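Local coordinates for protein superoxide dismutase (Anaplasma phagocytophilum, PDB 3JS4) that is an iron/manganese-family superoxide dismutase that probably converts superoxide radicals into oxygen and hydrogen peroxide at an iron centre, at residues 76-81 with 172-177. Numbering follows the deposited sequence.
Sequences DIVVKA and SPLLTQ. With NA (sodium ion), chain F.
Val78 and Leu174 carry the contact between helix 74-83 and the short 3-10 turn at 173-175, their side chains crossing at about a right angle. Followed outward from the backbone, Val78 first presents CB, which lies 4.2 Å from Leu174 CD1. Its CG1 branch then extends anti to the backbone N (chi1 170°) and reaches both leucine ends, 4.1 Å from Leu174 CD1 and 4.3 Å from Leu175 CD2. The other methyl, Val78 CG2, stands a little farther off, 4.4 Å from Leu174 CD1. Leu175 joins in through its tip: its first bond does not aim at the helix, but CD2 swings back to the valine. At the next residue, Val79 meets backbone instead of side chain, its CG2 methyl resting 3.8 Å from Leu174 O. The segments thus meet through van der Waals packing over a small interface of 175 Å².

The turn that offers these leucines is braced from within. Ser172 OG accepts from Leu174 N in an ST turn, and Ser172 O receives Leu175 N at 3.0 Å. On another side of the turn, Pro173 O and Thr176 O each bind the sodium ion at 2.4 Å, joined by two waters and by Gln179 O, so that the ion ties the turn to the start of strand 179-186.

Behind the contact, Ile77 and Ala81 turn to helix 89-106, while Pro173 packs on Trp152 and Val154 of strand 149-156. The contact therefore joins a helix of the alpha-hairpin domain to the connection between strands 161-168 and 179-186 of the C-terminal domain's antiparallel sheet.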
loop_
_atom_site.group_PDB
_atom_site.type_symbol
_atom_site.label_atom_id
_atom_site.label_comp_id
_atom_site.label_asym_id
_atom_site.label_seq_id
_atom_site.Cartn_x
_atom_site.Cartn_y
_atom_site.Cartn_z
ATOM N N ASP A 76 0.831 -13.349 7.821
ATOM C CA ASP A 76 0.120 -14.425 8.525
ATOM C C ASP A 76 -0.826 -13.934 9.623
ATOM O O ASP A 76 -1.931 -14.465 9.796
ATOM C CB ASP A 76 1.130 -15.396 9.169
ATOM C CG ASP A 76 1.772 -16.341 8.165
ATOM O OD1 ASP A 76 1.255 -16.512 7.031
ATOM O OD2 ASP A 76 2.813 -16.926 8.526
ATOM N N ILE A 77 -0.359 -12.946 10.386
ATOM C CA ILE A 77 -1.125 -12.389 11.503
ATOM C C ILE A 77 -2.372 -11.679 10.991
ATOM O O ILE A 77 -3.439 -11.834 11.565
ATOM C CB ILE A 77 -0.273 -11.406 12.357
ATOM C CG1 ILE A 77 0.861 -12.178 13.055
ATOM C CG2 ILE A 77 -1.164 -10.619 13.343
ATOM C CD1 ILE A 77 1.937 -11.319 13.637
ATOM N N VAL A 78 -2.219 -10.924 9.897
ATOM C CA VAL A 78 -3.336 -10.230 9.271
ATOM C C VAL A 78 -4.498 -11.184 8.981
ATOM O O VAL A 78 -5.623 -10.935 9.404
ATOM C CB VAL A 78 -2.888 -9.482 7.987
ATOM C CG1 VAL A 78 -4.082 -8.969 7.202
ATOM C CG2 VAL A 78 -1.964 -8.307 8.357
ATOM N N VAL A 79 -4.213 -12.290 8.292
ATOM C CA VAL A 79 -5.250 -13.226 7.899
ATOM C C VAL A 79 -5.866 -13.888 9.139
ATOM O O VAL A 79 -7.082 -13.907 9.278
ATOM C CB VAL A 79 -4.705 -14.268 6.892
ATOM C CG1 VAL A 79 -5.753 -15.334 6.572
ATOM C CG2 VAL A 79 -4.213 -13.570 5.623
ATOM N N LYS A 80 -5.037 -14.380 10.056
ATOM C CA LYS A 80 -5.543 -15.067 11.256
ATOM C C LYS A 80 -6.406 -14.174 12.166
ATOM O O LYS A 80 -7.484 -14.589 12.624
ATOM C CB LYS A 80 -4.378 -15.689 12.035
ATOM C CG LYS A 80 -3.983 -17.084 11.512
ATOM C CD LYS A 80 -2.524 -17.414 11.823
ATOM C CE LYS A 80 -2.086 -18.722 11.147
ATOM N NZ LYS A 80 -0.652 -18.984 11.409
ATOM N N ALA A 81 -5.949 -12.945 12.400
ATOM C CA ALA A 81 -6.689 -12.000 13.225
ATOM C C ALA A 81 -8.013 -11.645 12.573
ATOM O O ALA A 81 -9.037 -11.571 13.257
ATOM C CB ALA A 81 -5.861 -10.740 13.471
ATOM N N SER A 172 -6.961 -5.137 2.670
ATOM C CA SER A 172 -5.959 -5.237 1.620
ATOM C C SER A 172 -6.197 -6.523 0.817
ATOM O O SER A 172 -7.013 -7.381 1.240
ATOM C CB SER A 172 -4.549 -5.287 2.210
ATOM O OG SER A 172 -4.299 -6.578 2.755
ATOM N N PRO A 173 -5.480 -6.670 -0.323
ATOM C CA PRO A 173 -5.552 -7.894 -1.119
ATOM C C PRO A 173 -5.131 -9.155 -0.366
ATOM O O PRO A 173 -5.448 -10.237 -0.834
ATOM C CB PRO A 173 -4.619 -7.592 -2.315
ATOM C CG PRO A 173 -4.798 -6.112 -2.526
ATOM C CD PRO A 173 -4.871 -5.565 -1.097
ATOM N N LEU A 174 -4.452 -9.038 0.788
ATOM C CA LEU A 174 -4.160 -10.228 1.614
ATOM C C LEU A 174 -5.436 -10.955 2.032
ATOM O O LEU A 174 -5.416 -12.160 2.346
ATOM C CB LEU A 174 -3.350 -9.869 2.871
ATOM C CG LEU A 174 -1.905 -9.365 2.728
ATOM C CD1 LEU A 174 -1.319 -9.143 4.113
ATOM C CD2 LEU A 174 -1.004 -10.308 1.905
ATOM N N LEU A 175 -6.540 -10.219 2.051
ATOM C CA LEU A 175 -7.858 -10.769 2.401
ATOM C C LEU A 175 -8.593 -11.483 1.239
ATOM O O LEU A 175 -9.617 -12.150 1.472
ATOM C CB LEU A 175 -8.756 -9.664 2.995
ATOM C CG LEU A 175 -8.236 -8.952 4.270
ATOM C CD1 LEU A 175 -9.265 -7.963 4.798
ATOM C CD2 LEU A 175 -7.809 -9.977 5.376
ATOM N N THR A 176 -8.080 -11.334 0.014
ATOM C CA THR A 176 -8.778 -11.840 -1.184
ATOM C C THR A 176 -7.946 -12.869 -1.916
ATOM O O THR A 176 -6.830 -12.571 -2.345
ATOM C CB THR A 176 -9.123 -10.673 -2.149
ATOM O OG1 THR A 176 -10.012 -9.770 -1.481
ATOM C CG2 THR A 176 -9.789 -11.189 -3.448
ATOM N N GLN A 177 -8.488 -14.073 -2.076
ATOM C CA GLN A 177 -7.802 -15.140 -2.792
ATOM C C GLN A 177 -7.671 -14.744 -4.267
ATOM O O GLN A 177 -8.588 -14.128 -4.826
ATOM C CB GLN A 177 -8.570 -16.472 -2.649
HETATM NA NA NA F . -4.562 -11.972 -2.204
HETATM O O HOH W 1 -4.130 -13.898 -3.364
HETATM O O HOH W 2 -2.345 -11.910 -1.576
#